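Side-chain contacts in ORF10 (Moritella marina, PDB 6RIW), which probably elongates acyl chains by decarboxylative condensation, as the ketosynthase-chain length factor part of a polyunsaturated fatty acid synthase: residues K337-E342 with Q398-K403; I394-P399 with E410-T415. One frame throughout, in Å; residues are numbered along the deposited sequence.

In the fold
Both contacts lie in the ketosynthase half of the chain and involve the long loop between the short antiparallel strands 389-390 and 417-418. Contact 1 lays the middle of this loop, Q398-K403, against helix 336-350; contact 2 folds two parts of the same loop together, I394-P399 with E410-T415. Q398 and P399 belong to both. The contact centres are about 13 Å apart, and the two meet where L400 O packs against M412 CE at 3.5 Å. They sit about 30 and 35 Å from the centre of the chain, away from the magnesium site at M1 and K286; both are packing within and against a loop of the ketosynthase region.

Contact 1 of 2, residues K337-E342 with Q398-K403; sequences KGDNVE and QPLQSK
A first torsion of -72° swings the amide of N340 toward L400, and one of -55° in L400 itself sets the leucine's two methyls against the helix. The contact belongs to the thiolase-like fold of the ketosynthase: the first turns of helix 336-350 receive the loop between strands 389-390 and 417-418. L400 spreads its two methyls over neighbouring residues of the helix. CD1 lies 3.7 Å from D339 CB, touching the methylene rather than the acid group, whose OD2 is 4.4 Å from the same CD1. CD2 reaches the amide of N340 more loosely, 4.2 Å from OD1, and these two side chains cross at about a right angle. A branched apolar residue suits this place because it can touch both neighbours at once, and it also packs on L343, one turn further along the helix.

D339 needs no torsion for its contact, which CB makes; its chi1 only turns the buried carboxylate to its partners, OD1 to the backbone N of G334 and OD2 to that of F250. F250 also bonds to the backbone of L400, so it ties together the two sides of the contact. Aspartate is short enough to do this while its CB still packs against the leucine. N340 has an amide that serves two ways: ND2 bonds back to P336 O, one turn earlier, and OD1 accepts from a water. That double use fixes the rotation of the amide and suits asparagine, which offers both a donor and an acceptor. The water gives its other proton to Q401 O in the loop backbone, at a short distance, and stands 2.7 Å from N340 OD1.

Contact 2 of 2, residues I394-P399 with E410-T415; sequences INLKQP and EQMPTT
L396 crosses both T414 and M412 at about a right angle, its CD2 touching each. All three stand in one long loop of the ketosynthase's thiolase-like fold, the connection that leaves strand 389-390, doubles back and returns to the antiparallel strand 417-418. With CG anti to the backbone N (chi1 176°), the leucine extends directly toward the returning arm. Its CB is 4.2 Å from T414 CG2, and CG is at much the same distance from that methyl. CD2, the branch that does the close touching, lies 3.7 Å from T414 CG2 and 3.8 Å from M412 CB, filling the angle between the two. The leucine also packs on F250, so this buried apolar residue joins the loop's two arms to the body of the domain.

T414 lies at the exposed margin, where a threonine fits well: it combines a methyl for packing with a polar group tolerated at an exposed position. Its chi1 of 63° puts CG2 beside the backbone N, anti to the carbonyl carbon, and that methyl both packs on L396 CD2 and lies 3.8 Å from L396 O.

M412 runs extended beyond CG, and that long, flexible, unbranched shape carries its sulfur past the leucine toward the proline. P399 meets it through the ring carbon CB, which the ring holds at a fixed place as a compact apolar surface. The backbones are held nearby by a backbone hydrogen bond between P413 and T393. The sulfur SD of M412 rests 3.8 Å from P399 CB.

Contact 1 of 2, residues K337-E342 with Q398-K403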
ATOM      1  N   LYS A 337      15.752  13.072 -16.398  1.00 28.82           N
ATOM      2  CA  LYS A 337      15.299  11.972 -17.246  1.00 33.65           C
ATOM      3  C   LYS A 337      13.782  11.985 -17.386  1.00 28.74           C
ATOM      4  O   LYS A 337      13.251  11.899 -18.495  1.00 28.35           O
ATOM      5  CB  LYS A 337      15.778  10.635 -16.678  1.00 34.98           C
ATOM      6  CG  LYS A 337      16.085   9.585 -17.744  1.00 45.34           C
ATOM      7  CD  LYS A 337      14.882   8.684 -18.011  1.00 39.74           C
ATOM      8  CE  LYS A 337      15.198   7.573 -19.030  1.00 45.33           C
ATOM      9  NZ  LYS A 337      14.907   7.947 -20.464  1.00 44.91           N
ATOM     10  N   GLY A 338      13.071  12.145 -16.265  1.00 27.44           N
ATOM     11  CA  GLY A 338      11.613  12.115 -16.301  1.00 30.02           C
ATOM     12  C   GLY A 338      10.986  13.341 -16.949  1.00 27.82           C
ATOM     13  O   GLY A 338       9.971  13.234 -17.646  1.00 25.03           O
ATOM     14  N   ASP A 339      11.556  14.525 -16.709  1.00 23.55           N
ATOM     15  CA  ASP A 339      11.010  15.724 -17.338  1.00 26.48           C
ATOM     16  C   ASP A 339      11.091  15.612 -18.863  1.00 25.05           C
ATOM     17  O   ASP A 339      10.124  15.922 -19.571  1.00 28.11           O
ATOM     18  CB  ASP A 339      11.750  16.976 -16.840  1.00 30.06           C
ATOM     19  CG  ASP A 339      11.380  17.379 -15.382  1.00 37.18           C
ATOM     20  OD1 ASP A 339      10.720  16.581 -14.642  1.00 27.51           O
ATOM     21  OD2 ASP A 339      11.784  18.510 -14.972  1.00 27.67           O
ATOM     22  N   ASN A 340      12.223  15.117 -19.383  1.00 26.78           N
ATOM     23  CA  ASN A 340      12.402  15.022 -20.833  1.00 27.92           C
ATOM     24  C   ASN A 340      11.527  13.929 -21.442  1.00 27.69           C
ATOM     25  O   ASN A 340      11.006  14.096 -22.555  1.00 25.52           O
ATOM     26  CB  ASN A 340      13.873  14.769 -21.171  1.00 27.69           C
ATOM     27  CG  ASN A 340      14.747  15.993 -20.929  1.00 30.59           C
ATOM     28  OD1 ASN A 340      14.747  16.922 -21.724  1.00 32.37           O
ATOM     29  ND2 ASN A 340      15.480  16.000 -19.817  1.00 33.85           N
ATOM     30  N   VAL A 341      11.365  12.798 -20.746  1.00 27.27           N
ATOM     31  CA  VAL A 341      10.505  11.739 -21.272  1.00 25.05           C
ATOM     32  C   VAL A 341       9.059  12.211 -21.356  1.00 25.34           C
ATOM     33  O   VAL A 341       8.374  11.962 -22.356  1.00 26.44           O
ATOM     34  CB  VAL A 341      10.636  10.451 -20.436  1.00 29.24           C
ATOM     35  CG1 VAL A 341       9.554   9.446 -20.848  1.00 24.05           C
ATOM     36  CG2 VAL A 341      12.005   9.818 -20.635  1.00 27.28           C
ATOM     37  N   GLU A 342       8.563  12.895 -20.316  1.00 23.89           N
ATOM     38  CA  GLU A 342       7.187  13.378 -20.354  1.00 24.19           C
ATOM     39  C   GLU A 342       6.992  14.409 -21.463  1.00 26.00           C
ATOM     40  O   GLU A 342       5.942  14.435 -22.122  1.00 24.84           O
ATOM     41  CB  GLU A 342       6.773  13.969 -18.998  1.00 24.31           C
ATOM     42  CG  GLU A 342       5.351  14.579 -19.011  1.00 26.46           C
ATOM     43  CD  GLU A 342       4.821  14.975 -17.620  1.00 27.62           C
ATOM     44  OE1 GLU A 342       5.644  15.208 -16.703  1.00 28.71           O
ATOM     45  OE2 GLU A 342       3.579  15.044 -17.452  1.00 26.06           O
ATOM     46  N   GLN A 398      15.005  28.950 -17.040  1.00 31.29           N
ATOM     47  CA  GLN A 398      15.514  28.506 -18.339  1.00 32.88           C
ATOM     48  C   GLN A 398      14.842  27.188 -18.699  1.00 30.09           C
ATOM     49  O   GLN A 398      15.347  26.107 -18.366  1.00 28.87           O
ATOM     50  CB  GLN A 398      17.035  28.375 -18.315  1.00 35.53           C
ATOM     51  CG  GLN A 398      17.745  29.734 -18.261  1.00 34.57           C
ATOM     52  CD  GLN A 398      19.189  29.630 -17.818  1.00 37.11           C
ATOM     53  OE1 GLN A 398      19.602  28.628 -17.226  1.00 40.51           O
ATOM     54  NE2 GLN A 398      19.967  30.676 -18.086  1.00 33.70           N
ATOM     55  N   PRO A 399      13.713  27.238 -19.404  1.00 29.79           N
ATOM     56  CA  PRO A 399      12.898  26.028 -19.599  1.00 32.88           C
ATOM     57  C   PRO A 399      13.485  25.034 -20.593  1.00 33.34           C
ATOM     58  O   PRO A 399      14.137  25.399 -21.573  1.00 26.03           O
ATOM     59  CB  PRO A 399      11.565  26.579 -20.120  1.00 28.92           C
ATOM     60  CG  PRO A 399      11.594  28.053 -19.837  1.00 31.99           C
ATOM     61  CD  PRO A 399      13.028  28.455 -19.860  1.00 29.56           C
ATOM     62  N   LEU A 400      13.210  23.752 -20.348  1.00 31.32           N
ATOM     63  CA  LEU A 400      13.524  22.735 -21.339  1.00 29.05           C
ATOM     64  C   LEU A 400      12.640  22.917 -22.568  1.00 29.41           C
ATOM     65  O   LEU A 400      11.644  23.645 -22.553  1.00 29.45           O
ATOM     66  CB  LEU A 400      13.323  21.327 -20.775  1.00 31.28           C
ATOM     67  CG  LEU A 400      14.035  20.892 -19.493  1.00 31.76           C
ATOM     68  CD1 LEU A 400      13.290  19.707 -18.896  1.00 31.36           C
ATOM     69  CD2 LEU A 400      15.474  20.522 -19.766  1.00 31.59           C
ATOM     70  N   GLN A 401      13.018  22.249 -23.654  1.00 27.20           N
ATOM     71  CA  GLN A 401      12.121  22.054 -24.784  1.00 30.71           C
ATOM     72  C   GLN A 401      12.013  20.562 -25.066  1.00 25.74           C
ATOM     73  O   GLN A 401      12.886  19.781 -24.679  1.00 28.35           O
ATOM     74  CB  GLN A 401      12.603  22.798 -26.034  1.00 30.40           C
ATOM     75  CG  GLN A 401      13.593  21.989 -26.838  1.00 36.47           C
ATOM     76  CD  GLN A 401      14.275  22.803 -27.923  1.00 38.81           C
ATOM     77  OE1 GLN A 401      13.842  23.908 -28.249  1.00 38.29           O
ATOM     78  NE2 GLN A 401      15.352  22.257 -28.480  1.00 41.75           N
ATOM     79  N   SER A 402      10.918  20.161 -25.719  1.00 29.12           N
ATOM     80  CA  SER A 402      10.751  18.746 -26.033  1.00 32.08           C
ATOM     81  C   SER A 402      11.798  18.310 -27.064  1.00 34.87           C
ATOM     82  O   SER A 402      12.544  19.126 -27.618  1.00 33.07           O
ATOM     83  CB  SER A 402       9.338  18.443 -26.547  1.00 29.63           C
ATOM     84  OG  SER A 402       8.931  19.316 -27.589  1.00 32.98           O
ATOM     85  N   LYS A 403      11.852  17.000 -27.313  1.00 33.74           N
ATOM     86  CA  LYS A 403      12.897  16.448 -28.172  1.00 35.66           C
ATOM     87  C   LYS A 403      13.019  17.206 -29.493  1.00 34.50           C
ATOM     88  O   LYS A 403      14.127  17.550 -29.915  1.00 34.90           O
ATOM     89  CB  LYS A 403      12.635  14.962 -28.431  1.00 37.93           C
ATOM     90  CG  LYS A 403      13.784  14.233 -29.130  1.00 40.28           C
ATOM     91  CD  LYS A 403      13.459  12.758 -29.371  1.00 40.80           C
ATOM     92  CE  LYS A 403      14.375  12.155 -30.441  1.00 47.57           C
ATOM     93  NZ  LYS A 403      15.338  11.136 -29.901  1.00 43.57           N
TER
HETATM   94  O   HOH W   1      13.551  17.471 -24.034  1.00 36.90           O

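Contact 2 of 2, residues I394-P399 with E410-T415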
ATOM      1  N   ILE A 394       6.697  27.837 -10.386  1.00 27.16           N
ATOM      2  CA  ILE A 394       7.711  28.706  -9.798  1.00 26.40           C
ATOM      3  C   ILE A 394       9.108  28.163 -10.084  1.00 26.98           C
ATOM      4  O   ILE A 394       9.293  26.995 -10.435  1.00 25.27           O
ATOM      5  CB  ILE A 394       7.483  28.890  -8.287  1.00 25.97           C
ATOM      6  CG1 ILE A 394       7.772  27.600  -7.526  1.00 23.91           C
ATOM      7  CG2 ILE A 394       6.064  29.374  -8.023  1.00 26.80           C
ATOM      8  CD1 ILE A 394       7.873  27.796  -6.025  1.00 24.93           C
ATOM      9  N   ASN A 395      10.111  29.043  -9.931  1.00 25.78           N
ATOM     10  CA  ASN A 395      11.540  28.731 -10.056  1.00 25.72           C
ATOM     11  C   ASN A 395      11.939  28.295 -11.456  1.00 29.20           C
ATOM     12  O   ASN A 395      12.991  27.663 -11.642  1.00 29.81           O
ATOM     13  CB  ASN A 395      11.988  27.666  -9.050  1.00 26.24           C
ATOM     14  CG  ASN A 395      11.774  28.102  -7.616  1.00 32.98           C
ATOM     15  OD1 ASN A 395      11.369  27.301  -6.765  1.00 31.80           O
ATOM     16  ND2 ASN A 395      12.021  29.381  -7.343  1.00 27.78           N
ATOM     17  N   LEU A 396      11.127  28.618 -12.449  1.00 30.17           N
ATOM     18  CA  LEU A 396      11.363  28.193 -13.823  1.00 28.72           C
ATOM     19  C   LEU A 396      11.943  29.390 -14.572  1.00 29.52           C
ATOM     20  O   LEU A 396      11.219  30.323 -14.915  1.00 31.99           O
ATOM     21  CB  LEU A 396      10.059  27.697 -14.435  1.00 29.52           C
ATOM     22  CG  LEU A 396      10.038  27.289 -15.902  1.00 32.14           C
ATOM     23  CD1 LEU A 396      10.870  26.053 -16.093  1.00 28.03           C
ATOM     24  CD2 LEU A 396       8.597  27.061 -16.335  1.00 30.42           C
ATOM     25  N   LYS A 397      13.256  29.370 -14.803  1.00 32.91           N
ATOM     26  CA  LYS A 397      13.970  30.480 -15.437  1.00 33.52           C
ATOM     27  C   LYS A 397      14.485  30.161 -16.832  1.00 33.26           C
ATOM     28  O   LYS A 397      14.440  31.024 -17.719  1.00 32.78           O
ATOM     29  CB  LYS A 397      15.162  30.909 -14.567  1.00 32.57           C
ATOM     30  CG  LYS A 397      14.892  30.981 -13.069  1.00 32.05           C
ATOM     31  CD  LYS A 397      13.929  32.094 -12.742  1.00 32.66           C
ATOM     32  CE  LYS A 397      14.016  32.482 -11.264  1.00 36.15           C
ATOM     33  NZ  LYS A 397      12.998  33.544 -10.949  1.00 36.11           N
ATOM     34  N   GLN A 398      15.005  28.950 -17.040  1.00 31.29           N
ATOM     35  CA  GLN A 398      15.514  28.506 -18.339  1.00 32.88           C
ATOM     36  C   GLN A 398      14.842  27.188 -18.699  1.00 30.09           C
ATOM     37  O   GLN A 398      15.347  26.107 -18.366  1.00 28.87           O
ATOM     38  CB  GLN A 398      17.035  28.375 -18.315  1.00 35.53           C
ATOM     39  CG  GLN A 398      17.745  29.734 -18.261  1.00 34.57           C
ATOM     40  CD  GLN A 398      19.189  29.630 -17.818  1.00 37.11           C
ATOM     41  OE1 GLN A 398      19.602  28.628 -17.226  1.00 40.51           O
ATOM     42  NE2 GLN A 398      19.967  30.676 -18.086  1.00 33.70           N
ATOM     43  N   PRO A 399      13.713  27.238 -19.404  1.00 29.79           N
ATOM     44  CA  PRO A 399      12.898  26.028 -19.599  1.00 32.88           C
ATOM     45  C   PRO A 399      13.485  25.034 -20.593  1.00 33.34           C
ATOM     46  O   PRO A 399      14.137  25.399 -21.573  1.00 26.03           O
ATOM     47  CB  PRO A 399      11.565  26.579 -20.120  1.00 28.92           C
ATOM     48  CG  PRO A 399      11.594  28.053 -19.837  1.00 31.99           C
ATOM     49  CD  PRO A 399      13.028  28.455 -19.860  1.00 29.56           C
ATOM     50  N   GLU A 410       7.434  28.780 -24.157  1.00 31.03           N
ATOM     51  CA  GLU A 410       6.246  29.519 -24.564  1.00 30.53           C
ATOM     52  C   GLU A 410       4.959  28.848 -24.088  1.00 32.26           C
ATOM     53  O   GLU A 410       3.925  29.517 -23.972  1.00 30.00           O
ATOM     54  CB  GLU A 410       6.220  29.686 -26.088  1.00 38.86           C
ATOM     55  CG  GLU A 410       4.976  30.411 -26.609  1.00 46.10           C
ATOM     56  CD  GLU A 410       5.241  31.279 -27.827  1.00 57.91           C
ATOM     57  OE1 GLU A 410       5.035  32.515 -27.732  1.00 60.87           O
ATOM     58  OE2 GLU A 410       5.639  30.721 -28.875  1.00 59.70           O
ATOM     59  N   GLN A 411       4.992  27.549 -23.798  1.00 30.83           N
ATOM     60  CA  GLN A 411       3.823  26.847 -23.285  1.00 29.41           C
ATOM     61  C   GLN A 411       3.834  26.697 -21.768  1.00 31.41           C
ATOM     62  O   GLN A 411       2.979  25.987 -21.232  1.00 28.20           O
ATOM     63  CB  GLN A 411       3.706  25.460 -23.924  1.00 30.36           C
ATOM     64  CG  GLN A 411       3.166  25.468 -25.333  1.00 31.74           C
ATOM     65  CD  GLN A 411       4.218  25.909 -26.347  1.00 34.72           C
ATOM     66  OE1 GLN A 411       5.363  25.456 -26.315  1.00 31.07           O
ATOM     67  NE2 GLN A 411       3.826  26.806 -27.249  1.00 34.71           N
ATOM     68  N   MET A 412       4.777  27.324 -21.063  1.00 29.16           N
ATOM     69  CA  MET A 412       4.913  27.126 -19.618  1.00 28.99           C
ATOM     70  C   MET A 412       4.757  28.436 -18.852  1.00 28.48           C
ATOM     71  O   MET A 412       5.744  29.167 -18.657  1.00 33.04           O
ATOM     72  CB  MET A 412       6.258  26.475 -19.300  1.00 28.10           C
ATOM     73  CG  MET A 412       6.596  25.293 -20.197  1.00 31.13           C
ATOM     74  SD  MET A 412       8.258  24.693 -19.882  1.00 31.95           S
ATOM     75  CE  MET A 412       8.425  23.408 -21.120  1.00 34.24           C
ATOM     76  N   PRO A 413       3.560  28.750 -18.366  1.00 29.73           N
ATOM     77  CA  PRO A 413       3.359  29.996 -17.610  1.00 29.63           C
ATOM     78  C   PRO A 413       4.257  30.072 -16.385  1.00 32.48           C
ATOM     79  O   PRO A 413       4.348  29.128 -15.595  1.00 29.77           O
ATOM     80  CB  PRO A 413       1.878  29.937 -17.212  1.00 31.74           C
ATOM     81  CG  PRO A 413       1.261  28.951 -18.136  1.00 33.33           C
ATOM     82  CD  PRO A 413       2.322  27.966 -18.497  1.00 30.58           C
ATOM     83  N   THR A 414       4.928  31.217 -16.239  1.00 27.61           N
ATOM     84  CA  THR A 414       5.751  31.542 -15.081  1.00 30.23           C
ATOM     85  C   THR A 414       5.173  32.719 -14.307  1.00 33.22           C
ATOM     86  O   THR A 414       5.809  33.227 -13.377  1.00 33.67           O
ATOM     87  CB  THR A 414       7.180  31.833 -15.533  1.00 37.34           C
ATOM     88  OG1 THR A 414       7.169  32.989 -16.384  1.00 37.53           O
ATOM     89  CG2 THR A 414       7.733  30.641 -16.309  1.00 32.83           C
ATOM     90  N   THR A 415       3.972  33.148 -14.675  1.00 31.05           N
ATOM     91  CA  THR A 415       3.148  34.061 -13.902  1.00 33.33           C
ATOM     92  C   THR A 415       1.713  33.578 -14.026  1.00 31.46           C
ATOM     93  O   THR A 415       1.406  32.702 -14.838  1.00 34.14           O
ATOM     94  CB  THR A 415       3.280  35.502 -14.413  1.00 34.30           C
ATOM     95  OG1 THR A 415       2.636  36.398 -13.499  1.00 41.57           O
ATOM     96  CG2 THR A 415       2.637  35.627 -15.785  1.00 30.01           C
TER